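Cobalamin biosynthesis protein CobN (Mycobacterium tuberculosis, PDB 7C6O) probably serves as the large catalytic subunit of cobaltochelatase, which inserts cobalt into the corrin ring during cobalamin biosynthesis. Local coordinates at residues Gly875-Ser880 with Gly930-Asp935; Leu905-Val910 with Ile919-Met924. One frame throughout, in Å; residues are numbered along the deposited sequence.

Contact 1. Residues Gly875-Ser880 with Gly930-Asp935; sequences GRWPRS and GRPRID
Trp-877 lays one face of its indole over Arg-931 and Pro-932. Two aliphatic bumps meet that face side by side. Pro-932 CD sits over the five-membered ring, 3.6 Å from its centroid and 19° off the normal. Arg-931 CB sits over the six-membered ring, 4.0 Å from its centroid. Both are CH-pi contacts. The rest of Arg-931 turns away: its NH1 bonds to Pro-932 O within the segment, and NH2 to Ala-903 O. Ile-934 fills the next hollow with two branches. Its CD1 and CG2 both rest on the carbonyl of Pro-878. With CG1 beside the backbone N (chi1 -51°) and chi2 at -64°, CD1 comes nearer the other segment and also reaches Trp-877 CB at 4.1 Å. Further along, the two segments draw together. Asp-935 N gives a weak hydrogen bond to Arg-879 O at 3.4 Å, and Ser-880 CA approaches Asp-935 O at 3.2 Å. This is where parallel strands 880-885 and 935-940 begin, as neighbours in a mixed sheet. Helix 853-874 packs against Trp-877, Pro-878 and Arg-931 through Leu-867, while Tyr-973 of helix 973-985 touches Trp-877, Pro-932 and Ile-934.

Contact 2. Residues Leu905-Val910 with Ile919-Met924; sequences LGVRPV and IDLAPM
Val-907 to Val-910 pair with Asp-920 to Pro-923 as the two strands of an antiparallel beta hairpin. Arg-908 and Ala-922 form a hydrogen-bonded pair that satisfies both amides and both carbonyls. Arg-908 N donates to Ala-922 O at 2.9 Å. Ala-922 N returns a bond to Arg-908 O at 2.8 Å. Pro-909 and Pro-923 have no amide hydrogen, and both stand in non-hydrogen-bonded pairs, where none is needed for the pairing. Val-910 N is taken up by Asp-920 O. Val-910 O receives two amides, because Ile-919 and Asp-920 both face Val-910 in a classic beta bulge. The bond from Ile-919 N is short and straight, 2.8 Å with 171° at the hydrogen; that from Asp-920 N is weak. Leu-921 N turns to its own strand and bonds to Asp-920 OD1. At the other end, Met-924 N donates to Gly-906 O. Gly-906 has positive phi and closes a Schellman motif at the end of helix 896-905.

Side chains divide between the two faces. Val-907 and Leu-921 share one, with Val-907 CG1 3.7 Å from Leu-921 CB. Val-907 touches Val-962 and Leu-921 touches Met-954, both of helix 949-963. On the other, Val-910 CG2 touches Ala-922 CB. Arg-908 leaves the same face. Its CG lies anti to the backbone N (chi1 -162°) and the chain bends at chi3 (-43°), which helps place the guanidinium beside Met-924. Its NH2 forms a salt bridge with Glu-928. Met-924 crosses the arginine at about a right angle, its SD over one face of the guanidinium and 3.8 Å from Arg-908 NH2.

Contact 2 is nested along the chain inside the loop that contact 1 closes, and their centres are about 18 Å apart. Contact 1 is the more buried. It joins two loops leading into neighbouring parallel strands, and side-chain packing does most of the work, with one weak backbone bond. Contact 2 is partly buried and pairs the strands of a separate two-stranded sheet, mainly through backbone hydrogen bonds. Helix 853-874 touches both. Arg-933 joins them directly: its NH2 probably bonds to Met-924 O at 2.6 Å, and its NH1 probably bonds to Leu-905 O. Its NE forms a salt bridge with Glu-967.

Contact 1. Residues Gly875-Ser880 with Gly930-Asp935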
ATOM      1  N   GLY A 875     -28.211 -22.092 -13.477  1.00 31.85           N
ATOM      2  CA  GLY A 875     -28.420 -22.578 -14.828  1.00 32.08           C
ATOM      3  C   GLY A 875     -28.223 -21.548 -15.915  1.00 34.05           C
ATOM      4  O   GLY A 875     -28.725 -21.730 -17.027  1.00 37.25           O
ATOM      5  N   ARG A 876     -27.502 -20.466 -15.628  1.00 30.89           N
ATOM      6  CA  ARG A 876     -27.262 -19.418 -16.611  1.00 30.19           C
ATOM      7  C   ARG A 876     -26.068 -18.595 -16.156  1.00 26.63           C
ATOM      8  O   ARG A 876     -25.685 -18.622 -14.983  1.00 24.32           O
ATOM      9  CB  ARG A 876     -28.492 -18.525 -16.796  1.00 37.44           C
ATOM     10  CG  ARG A 876     -29.065 -17.989 -15.495  1.00 45.35           C
ATOM     11  CD  ARG A 876     -29.618 -16.586 -15.677  1.00 53.52           C
ATOM     12  NE  ARG A 876     -30.617 -16.522 -16.738  1.00 60.26           N
ATOM     13  CZ  ARG A 876     -31.040 -15.392 -17.297  1.00 64.90           C
ATOM     14  NH1 ARG A 876     -30.543 -14.228 -16.898  1.00 65.45           N
ATOM     15  NH2 ARG A 876     -31.952 -15.425 -18.259  1.00 66.43           N
ATOM     16  N   TRP A 877     -25.482 -17.862 -17.100  1.00 26.04           N
ATOM     17  CA  TRP A 877     -24.368 -16.990 -16.770  1.00 26.71           C
ATOM     18  C   TRP A 877     -24.863 -15.766 -16.002  1.00 26.40           C
ATOM     19  O   TRP A 877     -25.972 -15.279 -16.243  1.00 26.93           O
ATOM     20  CB  TRP A 877     -23.643 -16.530 -18.032  1.00 28.53           C
ATOM     21  CG  TRP A 877     -23.173 -17.633 -18.919  1.00 29.46           C
ATOM     22  CD1 TRP A 877     -23.719 -18.015 -20.109  1.00 29.52           C
ATOM     23  CD2 TRP A 877     -22.050 -18.493 -18.698  1.00 28.99           C
ATOM     24  NE1 TRP A 877     -23.008 -19.063 -20.641  1.00 28.81           N
ATOM     25  CE2 TRP A 877     -21.978 -19.375 -19.793  1.00 28.87           C
ATOM     26  CE3 TRP A 877     -21.101 -18.605 -17.677  1.00 30.80           C
ATOM     27  CZ2 TRP A 877     -20.997 -20.357 -19.897  1.00 28.88           C
ATOM     28  CZ3 TRP A 877     -20.127 -19.581 -17.783  1.00 31.39           C
ATOM     29  CH2 TRP A 877     -20.081 -20.444 -18.885  1.00 29.93           C
ATOM     30  N   PRO A 878     -24.060 -15.245 -15.076  1.00 21.66           N
ATOM     31  CA  PRO A 878     -24.397 -13.954 -14.472  1.00 19.71           C
ATOM     32  C   PRO A 878     -24.206 -12.836 -15.485  1.00 20.28           C
ATOM     33  O   PRO A 878     -23.224 -12.812 -16.231  1.00 22.77           O
ATOM     34  CB  PRO A 878     -23.406 -13.837 -13.307  1.00 21.51           C
ATOM     35  CG  PRO A 878     -22.218 -14.613 -13.771  1.00 19.92           C
ATOM     36  CD  PRO A 878     -22.762 -15.758 -14.598  1.00 18.52           C
ATOM     37  N   ARG A 879     -25.169 -11.914 -15.522  1.00 19.59           N
ATOM     38  CA  ARG A 879     -25.085 -10.808 -16.472  1.00 20.19           C
ATOM     39  C   ARG A 879     -23.955  -9.852 -16.115  1.00 21.45           C
ATOM     40  O   ARG A 879     -23.326  -9.274 -17.011  1.00 18.47           O
ATOM     41  CB  ARG A 879     -26.416 -10.058 -16.526  1.00 24.95           C
ATOM     42  CG  ARG A 879     -26.827  -9.440 -15.199  0.43 30.03           C
ATOM     43  CD  ARG A 879     -28.243  -8.888 -15.226  0.93 35.58           C
ATOM     44  NE  ARG A 879     -28.693  -8.525 -13.885  0.78 37.58           N
ATOM     45  CZ  ARG A 879     -29.187  -9.391 -13.006  0.48 38.98           C
ATOM     46  NH1 ARG A 879     -29.295 -10.673 -13.326  0.29 39.62           N
ATOM     47  NH2 ARG A 879     -29.572  -8.979 -11.804  1.00 39.87           N
ATOM     48  N   SER A 880     -23.677  -9.684 -14.824  1.00 19.31           N
ATOM     49  CA  SER A 880     -22.662  -8.749 -14.368  1.00 20.03           C
ATOM     50  C   SER A 880     -22.119  -9.204 -13.023  1.00 17.40           C
ATOM     51  O   SER A 880     -22.867  -9.702 -12.175  1.00 15.68           O
ATOM     52  CB  SER A 880     -23.221  -7.325 -14.255  1.00 22.19           C
ATOM     53  OG  SER A 880     -22.235  -6.437 -13.763  1.00 23.79           O
ATOM     54  N   GLY A 930     -15.386 -19.265 -25.361  1.00 31.73           N
ATOM     55  CA  GLY A 930     -16.338 -20.327 -25.100  1.00 30.76           C
ATOM     56  C   GLY A 930     -17.528 -19.929 -24.263  1.00 29.85           C
ATOM     57  O   GLY A 930     -18.291 -20.802 -23.837  1.00 30.23           O
ATOM     58  N   ARG A 931     -17.715 -18.637 -24.021  1.00 27.33           N
ATOM     59  CA  ARG A 931     -18.760 -18.140 -23.141  1.00 25.98           C
ATOM     60  C   ARG A 931     -18.920 -16.650 -23.398  1.00 25.40           C
ATOM     61  O   ARG A 931     -18.047 -16.033 -24.020  1.00 24.69           O
ATOM     62  CB  ARG A 931     -18.412 -18.402 -21.669  1.00 26.99           C
ATOM     63  CG  ARG A 931     -17.103 -17.776 -21.246  1.00 28.07           C
ATOM     64  CD  ARG A 931     -17.198 -17.229 -19.843  1.00 25.96           C
ATOM     65  NE  ARG A 931     -15.899 -16.788 -19.347  1.00 26.30           N
ATOM     66  CZ  ARG A 931     -15.474 -15.529 -19.366  1.00 23.49           C
ATOM     67  NH1 ARG A 931     -16.245 -14.567 -19.856  1.00 22.19           N
ATOM     68  NH2 ARG A 931     -14.274 -15.232 -18.887  1.00 22.74           N
ATOM     69  N   PRO A 932     -20.021 -16.046 -22.951  1.00 24.75           N
ATOM     70  CA  PRO A 932     -20.190 -14.604 -23.163  1.00 24.08           C
ATOM     71  C   PRO A 932     -19.173 -13.802 -22.371  1.00 25.14           C
ATOM     72  O   PRO A 932     -18.694 -14.224 -21.315  1.00 24.25           O
ATOM     73  CB  PRO A 932     -21.613 -14.329 -22.661  1.00 24.25           C
ATOM     74  CG  PRO A 932     -22.288 -15.652 -22.640  1.00 25.81           C
ATOM     75  CD  PRO A 932     -21.220 -16.651 -22.343  1.00 26.53           C
ATOM     76  N   ARG A 933     -18.836 -12.631 -22.906  1.00 22.81           N
ATOM     77  CA  ARG A 933     -18.140 -11.634 -22.108  1.00 23.06           C
ATOM     78  C   ARG A 933     -19.053 -11.186 -20.976  1.00 22.42           C
ATOM     79  O   ARG A 933     -20.182 -10.745 -21.217  1.00 23.85           O
ATOM     80  CB  ARG A 933     -17.731 -10.442 -22.972  1.00 19.39           C
ATOM     81  CG  ARG A 933     -16.886 -10.804 -24.181  1.00 19.43           C
ATOM     82  CD  ARG A 933     -16.296  -9.568 -24.843  1.00 23.29           C
ATOM     83  NE  ARG A 933     -15.745  -9.875 -26.159  1.00 26.43           N
ATOM     84  CZ  ARG A 933     -14.539 -10.392 -26.366  1.00 28.13           C
ATOM     85  NH1 ARG A 933     -13.743 -10.661 -25.338  1.00 28.06           N
ATOM     86  NH2 ARG A 933     -14.127 -10.644 -27.601  1.00 29.47           N
ATOM     87  N   ILE A 934     -18.579 -11.325 -19.744  1.00 21.16           N
ATOM     88  CA  ILE A 934     -19.364 -10.976 -18.566  1.00 16.89           C
ATOM     89  C   ILE A 934     -19.076  -9.526 -18.206  1.00 14.49           C
ATOM     90  O   ILE A 934     -17.914  -9.109 -18.155  1.00 17.89           O
ATOM     91  CB  ILE A 934     -19.038 -11.915 -17.391  1.00 18.49           C
ATOM     92  CG1 ILE A 934     -19.141 -13.384 -17.822  1.00 19.20           C
ATOM     93  CG2 ILE A 934     -19.953 -11.630 -16.211  1.00 15.23           C
ATOM     94  CD1 ILE A 934     -20.538 -13.827 -18.224  1.00 17.29           C
ATOM     95  N   ASP A 935     -20.132  -8.754 -17.962  1.00 16.66           N
ATOM     96  CA  ASP A 935     -19.961  -7.374 -17.531  1.00 17.68           C
ATOM     97  C   ASP A 935     -19.368  -7.337 -16.126  1.00 17.65           C
ATOM     98  O   ASP A 935     -19.604  -8.227 -15.304  1.00 17.60           O
ATOM     99  CB  ASP A 935     -21.300  -6.634 -17.566  1.00 16.06           C
ATOM    100  CG  ASP A 935     -21.144  -5.141 -17.811  1.00 18.05           C
ATOM    101  OD1 ASP A 935     -20.000  -4.645 -17.853  1.00 18.14           O
ATOM    102  OD2 ASP A 935     -22.178  -4.459 -17.971  1.00 20.02           O
TER

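Contact 2. Residues Leu905-Val910 with Ile919-Met924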
ATOM      1  N   LEU A 905     -14.085 -10.086 -18.708  1.00 17.93           N
ATOM      2  CA  LEU A 905     -14.333  -9.330 -19.930  1.00 18.50           C
ATOM      3  C   LEU A 905     -13.863 -10.065 -21.178  1.00 22.59           C
ATOM      4  O   LEU A 905     -14.319  -9.742 -22.279  1.00 22.26           O
ATOM      5  CB  LEU A 905     -13.633  -7.970 -19.860  1.00 13.95           C
ATOM      6  CG  LEU A 905     -14.059  -7.018 -18.742  1.00 15.23           C
ATOM      7  CD1 LEU A 905     -13.202  -5.764 -18.761  1.00 13.22           C
ATOM      8  CD2 LEU A 905     -15.529  -6.667 -18.876  1.00 14.85           C
ATOM      9  N   GLY A 906     -12.961 -11.032 -21.035  1.00 21.50           N
ATOM     10  CA  GLY A 906     -12.414 -11.715 -22.191  1.00 22.79           C
ATOM     11  C   GLY A 906     -11.240 -10.996 -22.815  1.00 22.05           C
ATOM     12  O   GLY A 906     -11.099 -10.997 -24.044  1.00 23.28           O
ATOM     13  N   VAL A 907     -10.392 -10.375 -21.999  1.00 22.19           N
ATOM     14  CA  VAL A 907      -9.252  -9.597 -22.467  1.00 22.78           C
ATOM     15  C   VAL A 907      -7.996 -10.140 -21.803  1.00 23.25           C
ATOM     16  O   VAL A 907      -7.967 -10.334 -20.581  1.00 23.98           O
ATOM     17  CB  VAL A 907      -9.423  -8.098 -22.161  1.00 21.66           C
ATOM     18  CG1 VAL A 907      -8.189  -7.318 -22.588  1.00 17.96           C
ATOM     19  CG2 VAL A 907     -10.655  -7.565 -22.851  1.00 20.63           C
ATOM     20  N   ARG A 908      -6.967 -10.378 -22.604  1.00 23.13           N
ATOM     21  CA  ARG A 908      -5.685 -10.882 -22.140  1.00 23.04           C
ATOM     22  C   ARG A 908      -4.679  -9.744 -22.020  1.00 22.33           C
ATOM     23  O   ARG A 908      -4.659  -8.842 -22.867  1.00 21.76           O
ATOM     24  CB  ARG A 908      -5.146 -11.936 -23.109  1.00 29.58           C
ATOM     25  CG  ARG A 908      -4.053 -12.820 -22.539  1.00 37.20           C
ATOM     26  CD  ARG A 908      -3.433 -13.687 -23.623  1.00 42.24           C
ATOM     27  NE  ARG A 908      -4.444 -14.248 -24.511  1.00 45.25           N
ATOM     28  CZ  ARG A 908      -5.075 -15.397 -24.300  1.00 46.12           C
ATOM     29  NH1 ARG A 908      -4.801 -16.118 -23.221  1.00 46.81           N
ATOM     30  NH2 ARG A 908      -5.982 -15.826 -25.167  1.00 46.05           N
ATOM     31  N   PRO A 909      -3.848  -9.744 -20.982  1.00 22.52           N
ATOM     32  CA  PRO A 909      -2.757  -8.769 -20.914  1.00 20.09           C
ATOM     33  C   PRO A 909      -1.662  -9.111 -21.913  1.00 20.89           C
ATOM     34  O   PRO A 909      -1.519 -10.251 -22.358  1.00 20.60           O
ATOM     35  CB  PRO A 909      -2.244  -8.892 -19.473  1.00 20.62           C
ATOM     36  CG  PRO A 909      -3.259  -9.729 -18.745  1.00 21.80           C
ATOM     37  CD  PRO A 909      -3.899 -10.593 -19.780  1.00 21.62           C
ATOM     38  N   VAL A 910      -0.885  -8.089 -22.264  1.00 21.65           N
ATOM     39  CA  VAL A 910       0.272  -8.226 -23.142  1.00 23.60           C
ATOM     40  C   VAL A 910       1.486  -7.710 -22.385  1.00 22.54           C
ATOM     41  O   VAL A 910       1.517  -6.543 -21.975  1.00 24.07           O
ATOM     42  CB  VAL A 910       0.084  -7.467 -24.467  1.00 25.05           C
ATOM     43  CG1 VAL A 910       1.331  -7.585 -25.330  1.00 26.79           C
ATOM     44  CG2 VAL A 910      -1.131  -7.998 -25.211  1.00 23.19           C
ATOM     45  N   ILE A 919       2.066  -3.892 -21.231  1.00 24.01           N
ATOM     46  CA  ILE A 919       2.201  -2.838 -22.229  1.00 26.44           C
ATOM     47  C   ILE A 919       0.992  -2.715 -23.142  1.00 24.25           C
ATOM     48  O   ILE A 919       0.867  -1.696 -23.836  1.00 25.16           O
ATOM     49  CB  ILE A 919       3.478  -3.028 -23.074  1.00 28.19           C
ATOM     50  CG1 ILE A 919       3.422  -4.356 -23.831  1.00 31.86           C
ATOM     51  CG2 ILE A 919       4.716  -2.970 -22.190  1.00 26.46           C
ATOM     52  CD1 ILE A 919       4.619  -4.600 -24.723  1.00 35.15           C
ATOM     53  N   ASP A 920       0.095  -3.698 -23.171  1.00 24.29           N
ATOM     54  CA  ASP A 920      -1.057  -3.637 -24.062  1.00 23.74           C
ATOM     55  C   ASP A 920      -2.111  -4.629 -23.583  1.00 23.79           C
ATOM     56  O   ASP A 920      -1.933  -5.328 -22.581  1.00 22.67           O
ATOM     57  CB  ASP A 920      -0.646  -3.922 -25.510  1.00 27.51           C
ATOM     58  CG  ASP A 920      -1.454  -3.123 -26.514  1.00 31.53           C
ATOM     59  OD1 ASP A 920      -2.580  -2.701 -26.175  1.00 33.10           O
ATOM     60  OD2 ASP A 920      -0.963  -2.915 -27.642  1.00 35.62           O
ATOM     61  N   LEU A 921      -3.223  -4.675 -24.317  1.00 21.30           N
ATOM     62  CA  LEU A 921      -4.305  -5.618 -24.086  1.00 21.69           C
ATOM     63  C   LEU A 921      -4.671  -6.279 -25.408  1.00 23.02           C
ATOM     64  O   LEU A 921      -4.511  -5.686 -26.478  1.00 24.81           O
ATOM     65  CB  LEU A 921      -5.547  -4.932 -23.499  1.00 21.02           C
ATOM     66  CG  LEU A 921      -5.399  -4.204 -22.164  1.00 21.10           C
ATOM     67  CD1 LEU A 921      -6.621  -3.335 -21.909  1.00 22.18           C
ATOM     68  CD2 LEU A 921      -5.204  -5.201 -21.033  1.00 19.09           C
ATOM     69  N   ALA A 922      -5.169  -7.506 -25.322  1.00 22.54           N
ATOM     70  CA  ALA A 922      -5.554  -8.255 -26.509  1.00 26.04           C
ATOM     71  C   ALA A 922      -6.865  -8.988 -26.258  1.00 27.07           C
ATOM     72  O   ALA A 922      -6.903  -9.940 -25.469  1.00 28.19           O
ATOM     73  CB  ALA A 922      -4.455  -9.242 -26.908  1.00 27.42           C
ATOM     74  N   PRO A 923      -7.957  -8.577 -26.899  1.00 28.27           N
ATOM     75  CA  PRO A 923      -9.234  -9.264 -26.681  1.00 29.50           C
ATOM     76  C   PRO A 923      -9.210 -10.674 -27.246  1.00 28.40           C
ATOM     77  O   PRO A 923      -8.723 -10.913 -28.353  1.00 28.30           O
ATOM     78  CB  PRO A 923     -10.243  -8.381 -27.426  1.00 31.49           C
ATOM     79  CG  PRO A 923      -9.430  -7.697 -28.475  1.00 34.47           C
ATOM     80  CD  PRO A 923      -8.083  -7.459 -27.849  1.00 33.63           C
ATOM     81  N   MET A 924      -9.731 -11.614 -26.463  1.00 24.63           N
ATOM     82  CA  MET A 924      -9.929 -12.971 -26.947  1.00 31.16           C
ATOM     83  C   MET A 924     -11.234 -13.043 -27.729  1.00 34.57           C
ATOM     84  O   MET A 924     -12.218 -12.385 -27.380  1.00 33.80           O
ATOM     85  CB  MET A 924      -9.962 -13.964 -25.787  1.00 34.26           C
ATOM     86  CG  MET A 924      -8.928 -13.712 -24.711  1.00 37.76           C
ATOM     87  SD  MET A 924      -9.136 -14.840 -23.321  1.00 42.66           S
ATOM     88  CE  MET A 924      -8.483 -13.847 -21.986  1.00 40.19           C
TER